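Local coordinates for protein acetaldehyde dehydrogenase (Acetylating) (Geobacillus thermoglucosidasius, PDB 5J78) that probably catalyses the reversible, NAD-dependent and coenzyme A-dependent conversion of acetaldehyde to acetyl-CoA, as an acetylating member of the aldehyde dehydrogenase family, at residues L392-E401 / K413-T424; M376-L387 / V405-P414. All coordinates share one frame; numbering follows the deposited sequence. Where two conformers were deposited one is given.

Contact 1: L392-E401 / K413-T424. With ACT (acetate ion), chain E.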
# COMPACT_ATOMS: atom_id res chain seq x y z
N LEU A 392 2.37 -8.64 27.83
CA LEU A 392 0.98 -9.11 27.98
C LEU A 392 0.69 -10.44 27.28
O LEU A 392 1.06 -10.66 26.12
CB LEU A 392 -0.00 -8.06 27.48
CG LEU A 392 -0.16 -6.82 28.38
CD1 LEU A 392 -0.90 -5.73 27.62
CD2 LEU A 392 -0.87 -7.16 29.67
N GLY A 393 0.01 -11.32 28.01
CA GLY A 393 -0.40 -12.61 27.49
C GLY A 393 0.69 -13.66 27.58
O GLY A 393 0.41 -14.82 27.29
N HIS A 394 1.90 -13.30 27.99
CA HIS A 394 3.00 -14.27 27.88
C HIS A 394 3.12 -15.15 29.12
O HIS A 394 2.45 -16.19 29.20
CB HIS A 394 4.30 -13.54 27.58
CG HIS A 394 5.34 -14.42 26.96
ND1 HIS A 394 5.90 -15.49 27.63
CD2 HIS A 394 5.89 -14.42 25.73
CE1 HIS A 394 6.78 -16.08 26.85
NE2 HIS A 394 6.79 -15.46 25.69
N THR A 395 3.94 -14.74 30.10
CA THR A 395 4.23 -15.56 31.27
C THR A 395 4.39 -14.73 32.53
O THR A 395 4.89 -13.61 32.48
CB THR A 395 5.52 -16.37 31.05
OG1 THR A 395 5.41 -17.09 29.83
CG2 THR A 395 5.76 -17.37 32.17
N VAL A 396 3.90 -15.26 33.65
CA VAL A 396 4.24 -14.74 34.98
C VAL A 396 4.70 -15.88 35.88
O VAL A 396 4.49 -17.06 35.58
CB VAL A 396 3.04 -14.03 35.67
CG1 VAL A 396 2.66 -12.76 34.93
CG2 VAL A 396 1.86 -14.95 35.78
N GLY A 397 5.33 -15.51 37.00
CA GLY A 397 5.73 -16.48 38.01
C GLY A 397 5.40 -16.04 39.43
O GLY A 397 5.25 -14.85 39.73
N ILE A 398 5.28 -17.03 40.31
CA ILE A 398 5.18 -16.78 41.74
C ILE A 398 5.84 -17.91 42.52
O ILE A 398 5.71 -19.08 42.15
CB ILE A 398 3.69 -16.63 42.20
CG1 ILE A 398 3.61 -16.57 43.73
CG2 ILE A 398 2.83 -17.79 41.67
CD1 ILE A 398 2.23 -16.19 44.27
N HIS A 399 6.57 -17.55 43.58
CA HIS A 399 7.13 -18.52 44.53
C HIS A 399 6.46 -18.39 45.88
O HIS A 399 6.51 -17.32 46.50
CB HIS A 399 8.63 -18.34 44.66
CG HIS A 399 9.37 -18.69 43.41
ND1 HIS A 399 9.79 -19.97 43.12
CD2 HIS A 399 9.72 -17.93 42.34
CE1 HIS A 399 10.40 -19.98 41.95
NE2 HIS A 399 10.36 -18.76 41.45
N ALA A 400 5.88 -19.48 46.36
CA ALA A 400 5.04 -19.41 47.56
C ALA A 400 4.65 -20.80 48.04
O ALA A 400 4.58 -21.73 47.25
CB ALA A 400 3.80 -18.57 47.27
N GLU A 401 4.42 -20.95 49.34
CA GLU A 401 3.90 -22.21 49.87
C GLU A 401 2.48 -22.05 50.41
O GLU A 401 1.81 -23.03 50.76
CB GLU A 401 4.84 -22.75 50.96
CG GLU A 401 6.24 -23.08 50.44
CD GLU A 401 6.24 -24.13 49.34
OE1 GLU A 401 5.29 -24.94 49.28
OE2 GLU A 401 7.19 -24.14 48.52
N LYS A 413 -4.15 -12.83 36.40
CA LYS A 413 -2.97 -12.41 35.65
C LYS A 413 -3.16 -12.70 34.16
O LYS A 413 -3.48 -13.82 33.78
CB LYS A 413 -1.71 -13.11 36.19
CG LYS A 413 -1.39 -12.75 37.64
CD LYS A 413 -1.08 -11.27 37.82
CE LYS A 413 -0.86 -10.91 39.29
NZ LYS A 413 -2.11 -10.95 40.07
N PRO A 414 -2.97 -11.67 33.30
CA PRO A 414 -3.10 -11.84 31.85
C PRO A 414 -1.84 -12.44 31.26
O PRO A 414 -1.01 -11.74 30.67
CB PRO A 414 -3.32 -10.41 31.36
CG PRO A 414 -2.48 -9.60 32.32
CD PRO A 414 -2.75 -10.26 33.66
N ALA A 415 -1.71 -13.74 31.46
CA ALA A 415 -0.59 -14.51 30.94
C ALA A 415 -1.08 -15.91 30.62
O ALA A 415 -1.83 -16.49 31.41
CB ALA A 415 0.59 -14.54 31.96
N GLY A 416 -0.69 -16.45 29.48
CA GLY A 416 -1.08 -17.80 29.13
C GLY A 416 -0.40 -18.89 29.95
O GLY A 416 -0.93 -20.00 30.10
N ARG A 417 0.79 -18.57 30.45
CA ARG A 417 1.57 -19.48 31.30
C ARG A 417 1.75 -18.82 32.66
O ARG A 417 2.44 -17.82 32.75
CB ARG A 417 2.94 -19.78 30.69
CG ARG A 417 2.94 -20.73 29.46
CD ARG A 417 3.67 -20.11 28.31
NE ARG A 417 3.02 -18.86 27.94
CZ ARG A 417 2.10 -18.73 26.99
NH1 ARG A 417 1.75 -19.77 26.21
NH2 ARG A 417 1.55 -17.55 26.78
N ILE A 418 1.16 -19.39 33.71
CA ILE A 418 1.22 -18.84 35.05
C ILE A 418 1.98 -19.86 35.91
O ILE A 418 1.43 -20.87 36.35
CB ILE A 418 -0.18 -18.52 35.61
CG1 ILE A 418 -0.87 -17.46 34.74
CG2 ILE A 418 -0.10 -17.98 37.03
CD1 ILE A 418 -2.37 -17.25 35.01
N VAL A 419 3.27 -19.60 36.08
CA VAL A 419 4.20 -20.63 36.58
C VAL A 419 4.34 -20.53 38.10
O VAL A 419 4.65 -19.47 38.62
CB VAL A 419 5.61 -20.48 35.91
CG1 VAL A 419 6.58 -21.52 36.43
CG2 VAL A 419 5.49 -20.63 34.39
N VAL A 420 4.10 -21.64 38.79
CA VAL A 420 4.20 -21.68 40.25
C VAL A 420 5.38 -22.55 40.69
O VAL A 420 5.49 -23.73 40.31
CB VAL A 420 2.89 -22.22 40.90
CG1 VAL A 420 2.97 -22.13 42.42
CG2 VAL A 420 1.69 -21.44 40.40
N ASN A 421 6.25 -21.94 41.48
CA ASN A 421 7.38 -22.65 42.09
C ASN A 421 8.21 -23.40 41.07
O ASN A 421 8.44 -24.61 41.19
CB ASN A 421 6.88 -23.61 43.17
CG ASN A 421 6.32 -22.88 44.39
OD1 ASN A 421 6.67 -21.73 44.65
ND2 ASN A 421 5.45 -23.55 45.14
N ALA A 422 8.62 -22.67 40.04
CA ALA A 422 9.54 -23.17 39.03
C ALA A 422 10.19 -21.99 38.33
O ALA A 422 9.76 -20.84 38.48
CB ALA A 422 8.81 -24.07 38.01
N GLY A 423 11.26 -22.25 37.60
CA GLY A 423 11.88 -21.19 36.83
C GLY A 423 10.96 -20.91 35.66
O GLY A 423 10.37 -21.83 35.08
N THR A 424 10.81 -19.64 35.30
CA THR A 424 9.81 -19.31 34.31
C THR A 424 10.29 -19.66 32.91
O THR A 424 9.46 -19.96 32.03
CB THR A 424 9.42 -17.83 34.39
OG1 THR A 424 10.58 -17.00 34.26
CG2 THR A 424 8.72 -17.56 35.72
C ACT E . 9.48 -18.46 24.45
O ACT E . 8.61 -17.68 24.02
OXT ACT E . 9.79 -18.30 25.66
CH3 ACT E . 10.10 -19.51 23.58
O HOH W 1 10.65 -18.28 38.68
O HOH W 2 9.75 -22.02 45.20
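Arg417 brings the edge of its guanidinium side-on to His394 O, NE at 3.0 Å and NH2 at 2.9 Å, the oxygen near the guanidinium plane. Bends at chi2 and chi3 (-60°) double the chain back, and with Arg417 N donating too, this buried oxygen takes three bonds from one residue. A leucine here would probably strip that oxygen of its two guanidinium bonds and rob Gly442 O and Asn454 OD1 of this donor. His394 ND1 shares a hydrogen bond with Thr395 OG1 (2.8 Å), limiting the imidazole's turning; His394 NE2 bonds weakly to O of an acetate, probably from the crystallisation liquor, at 3.3 Å. Further along the parallel strands, Val396 CG2 lies beside Ile418 CG2 at 3.8 Å, and Ile398 pairs likewise with Val420; such beta-branched residues suit a buried sheet. On the other face a CB on Gly397 would collide with Thr424 CG2. Past the strand, Asn421 OD1 accepts from Ala400 N and Asn421 ND2 donates to Ala400 O, both at 2.9 Å. The amide stands in for a peptide group, so a side chain carries the pairing past the strand, while at the other end the guanidinium reinforces a carbonyl the backbone already binds.

Contact 2: M376-L387 / V405-P414; sequences MEEASELAQKLL and VIEAYTIDKP
Lys413 NZ and Ser380 OG, 3.0 Å apart, make the polar link between helix 376-387 and the segment 405-414. The serine hydroxyl accepts this bond and donates its own hydrogen to Met376 O, one turn back, while Ser380 N reaches the same oxygen from the opposite face of the carbonyl plane. The ammonium has two further partners in its own segment: it lies in the carbonyl plane of Tyr409 O at 2.6 Å, and it forms a salt bridge to Asp412 OD1 on the syn side. Three oxygens thus surround NZ, and the bends of the lysine chain at chi2 and chi4 (-71°) bring it there.

Lys413 also makes a cation-pi contact with Tyr409, its CE lying 3.5 Å above the ring plane near the rim. The tyrosine itself is a knob in a hole formed by Met376, Ala379, Ser380 and Ala383. The small Ala379, Ser380 and Ala383 let the ring come close: Ala383 CB, with nothing beyond it, comes to 3.4 Å from Tyr409 OH. The axes of segments 376-387 and 405-410 approach to 10.4 Å, their directions 31° apart; the two helices are neighbours on one face of the parallel sheet of an alpha/beta domain, where Tyr409 also touches Ile398 and Tyr247.

Apolar contacts continue at both ends. Met376 runs out with CG anti to the backbone N (chi1 154°), laying its flexible thioether against Ala408 CB, 3.7 Å from SD, and against Val405 CG1. At the far end the compact Pro414 ring brings its CG to 3.9 Å from Leu387 CD1. The polar Gln384 crosses this ring, OE1 near CD and CG, its NE2 bonded to Glu388 OE2.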
# COMPACT_ATOMS: atom_id res chain seq x y z
N MET A 376 0.94 -9.12 48.59
CA MET A 376 0.37 -9.65 47.36
C MET A 376 -0.36 -8.63 46.50
O MET A 376 -0.25 -8.65 45.27
CB MET A 376 -0.58 -10.78 47.70
CG MET A 376 -1.68 -11.03 46.68
SD MET A 376 -2.54 -12.57 47.06
CE MET A 376 -3.25 -12.26 48.68
N GLU A 377 -1.15 -7.77 47.13
CA GLU A 377 -1.90 -6.77 46.37
C GLU A 377 -0.97 -5.80 45.65
O GLU A 377 -1.19 -5.48 44.49
CB GLU A 377 -2.86 -5.99 47.27
CG GLU A 377 -3.59 -4.87 46.54
CD GLU A 377 -4.53 -4.09 47.44
OE1 GLU A 377 -4.50 -4.32 48.67
OE2 GLU A 377 -5.30 -3.26 46.91
N GLU A 378 0.06 -5.32 46.35
CA GLU A 378 1.02 -4.42 45.71
C GLU A 378 1.80 -5.16 44.62
O GLU A 378 2.12 -4.59 43.57
CB GLU A 378 2.01 -3.83 46.73
CG GLU A 378 3.06 -2.93 46.07
CD GLU A 378 3.93 -2.18 47.05
OE1 GLU A 378 4.42 -1.10 46.69
OE2 GLU A 378 4.13 -2.68 48.18
N ALA A 379 2.12 -6.43 44.88
CA ALA A 379 2.76 -7.30 43.90
C ALA A 379 1.91 -7.41 42.61
O ALA A 379 2.44 -7.31 41.50
CB ALA A 379 3.01 -8.68 44.51
N SER A 380 0.60 -7.59 42.74
CA SER A 380 -0.27 -7.69 41.57
C SER A 380 -0.31 -6.42 40.73
O SER A 380 -0.27 -6.47 39.50
CB SER A 380 -1.69 -8.03 41.99
OG SER A 380 -1.75 -9.34 42.53
N GLU A 381 -0.37 -5.27 41.39
CA GLU A 381 -0.40 -4.00 40.69
C GLU A 381 0.91 -3.74 39.92
O GLU A 381 0.88 -3.21 38.80
CB GLU A 381 -0.67 -2.86 41.69
CG GLU A 381 -2.03 -3.00 42.41
CD GLU A 381 -2.16 -2.11 43.65
OE1 GLU A 381 -3.29 -1.95 44.15
OE2 GLU A 381 -1.13 -1.59 44.13
N LEU A 382 2.05 -4.13 40.49
CA LEU A 382 3.34 -4.00 39.80
C LEU A 382 3.47 -5.01 38.65
O LEU A 382 3.91 -4.67 37.55
CB LEU A 382 4.52 -4.19 40.76
CG LEU A 382 5.01 -2.99 41.57
CD1 LEU A 382 6.10 -3.47 42.48
CD2 LEU A 382 5.50 -1.86 40.66
N ALA A 383 3.11 -6.26 38.93
CA ALA A 383 3.08 -7.28 37.89
C ALA A 383 2.27 -6.78 36.70
O ALA A 383 2.69 -6.89 35.54
CB ALA A 383 2.49 -8.58 38.43
N GLN A 384 1.11 -6.19 36.98
CA GLN A 384 0.23 -5.73 35.91
C GLN A 384 0.93 -4.65 35.08
O GLN A 384 0.91 -4.71 33.84
CB GLN A 384 -1.11 -5.22 36.49
CG GLN A 384 -2.05 -4.64 35.46
CD GLN A 384 -2.52 -5.67 34.46
OE1 GLN A 384 -2.56 -6.87 34.74
NE2 GLN A 384 -2.87 -5.20 33.27
N LYS A 385 1.59 -3.71 35.76
CA LYS A 385 2.32 -2.64 35.07
C LYS A 385 3.53 -3.12 34.25
O LYS A 385 3.81 -2.59 33.17
CB LYS A 385 2.82 -1.62 36.09
CG LYS A 385 1.76 -0.69 36.67
CD LYS A 385 2.42 0.58 37.21
CE LYS A 385 1.47 1.45 38.01
NZ LYS A 385 1.20 0.88 39.36
N LEU A 386 4.26 -4.09 34.78
CA LEU A 386 5.38 -4.68 34.05
C LEU A 386 4.91 -5.42 32.78
O LEU A 386 5.54 -5.29 31.73
CB LEU A 386 6.15 -5.62 34.99
CG LEU A 386 6.87 -4.82 36.09
CD1 LEU A 386 7.11 -5.62 37.35
CD2 LEU A 386 8.16 -4.26 35.56
N LEU A 387 3.81 -6.16 32.87
CA LEU A 387 3.28 -6.86 31.70
C LEU A 387 2.89 -5.86 30.62
O LEU A 387 3.12 -6.10 29.44
CB LEU A 387 2.09 -7.72 32.09
CG LEU A 387 2.48 -8.91 32.96
CD1 LEU A 387 1.23 -9.56 33.48
CD2 LEU A 387 3.37 -9.92 32.21
N VAL A 405 -2.84 -17.80 48.91
CA VAL A 405 -2.16 -16.69 48.25
C VAL A 405 -1.93 -16.99 46.76
O VAL A 405 -2.16 -16.13 45.89
CB VAL A 405 -0.83 -16.39 48.94
CG1 VAL A 405 -0.10 -15.25 48.22
CG2 VAL A 405 -1.09 -16.03 50.42
N ILE A 406 -1.47 -18.20 46.48
CA ILE A 406 -1.26 -18.64 45.11
C ILE A 406 -2.55 -18.50 44.31
O ILE A 406 -2.58 -17.84 43.28
CB ILE A 406 -0.77 -20.10 45.07
CG1 ILE A 406 0.64 -20.21 45.65
CG2 ILE A 406 -0.74 -20.61 43.64
CD1 ILE A 406 1.08 -21.66 45.88
N GLU A 407 -3.62 -19.11 44.82
CA GLU A 407 -4.94 -19.01 44.20
C GLU A 407 -5.38 -17.57 43.98
O GLU A 407 -5.87 -17.21 42.91
CB GLU A 407 -5.97 -19.75 45.06
CG GLU A 407 -5.94 -21.27 44.82
CD GLU A 407 -6.71 -22.06 45.88
OE1 GLU A 407 -7.40 -21.45 46.72
OE2 GLU A 407 -6.61 -23.31 45.87
N ALA A 408 -5.20 -16.73 44.99
CA ALA A 408 -5.58 -15.31 44.89
C ALA A 408 -4.71 -14.49 43.92
O ALA A 408 -5.20 -13.58 43.22
CB ALA A 408 -5.54 -14.68 46.28
N TYR A 409 -3.42 -14.79 43.88
CA TYR A 409 -2.48 -14.01 43.07
C TYR A 409 -2.63 -14.34 41.58
O TYR A 409 -2.57 -13.45 40.73
CB TYR A 409 -1.03 -14.27 43.52
CG TYR A 409 -0.01 -13.45 42.74
CD1 TYR A 409 0.09 -12.09 42.93
CD2 TYR A 409 0.84 -14.04 41.82
CE1 TYR A 409 1.00 -11.33 42.23
CE2 TYR A 409 1.78 -13.28 41.12
CZ TYR A 409 1.86 -11.93 41.34
OH TYR A 409 2.76 -11.15 40.64
N THR A 410 -2.84 -15.62 41.30
CA THR A 410 -2.79 -16.13 39.94
C THR A 410 -4.08 -15.93 39.12
O THR A 410 -4.02 -15.83 37.90
CB THR A 410 -2.46 -17.64 39.93
OG1 THR A 410 -3.41 -18.36 40.72
CG2 THR A 410 -1.04 -17.88 40.46
N ILE A 411 -5.24 -15.83 39.78
CA ILE A 411 -6.52 -15.91 39.06
C ILE A 411 -6.68 -14.81 37.99
O ILE A 411 -7.22 -15.07 36.91
CB ILE A 411 -7.72 -15.86 40.03
CG1 ILE A 411 -9.06 -16.04 39.27
CG2 ILE A 411 -7.74 -14.54 40.81
CD1 ILE A 411 -9.25 -17.42 38.63
N ASP A 412 -6.17 -13.60 38.25
CA ASP A 412 -6.39 -12.47 37.34
C ASP A 412 -5.16 -11.99 36.55
O ASP A 412 -5.14 -10.87 36.05
CB ASP A 412 -6.96 -11.28 38.12
CG ASP A 412 -5.99 -10.75 39.18
OD1 ASP A 412 -4.97 -11.42 39.45
OD2 ASP A 412 -6.26 -9.68 39.75
N LYS A 413 -4.15 -12.83 36.40
CA LYS A 413 -2.97 -12.41 35.65
C LYS A 413 -3.16 -12.70 34.16
O LYS A 413 -3.48 -13.82 33.78
CB LYS A 413 -1.71 -13.11 36.19
CG LYS A 413 -1.39 -12.75 37.64
CD LYS A 413 -1.08 -11.27 37.82
CE LYS A 413 -0.86 -10.91 39.29
NZ LYS A 413 -2.11 -10.95 40.07
N PRO A 414 -2.97 -11.67 33.30
CA PRO A 414 -3.10 -11.84 31.85
C PRO A 414 -1.84 -12.44 31.26
O PRO A 414 -1.01 -11.74 30.67
CB PRO A 414 -3.32 -10.41 31.36
CG PRO A 414 -2.48 -9.60 32.32
CD PRO A 414 -2.75 -10.26 33.66

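Overall arrangement
The centres of the two contacts lie 10 Å apart, and their segments alternate along the chain: helix 376-388, strand 395-399, helix 403-410, strand 415-420. The last three form a beta-alpha-beta unit at one edge, within this chain, of the seven-stranded parallel sheet. Contact 1 joins its two strands; contact 2 packs the helices over the face bearing Val396 and Ile398, where Ile398 CD1 meets Tyr409 CD2 at 3.5 Å. Lys413 and Pro414 belong to both. The Arg417-Val420 strand pairs in parallel with a strand of the second subunit, so sheet and helix layer together reach the interface. Thr424, beyond that strand, bonds Ala274, the neighbour of the oxidised Cys273.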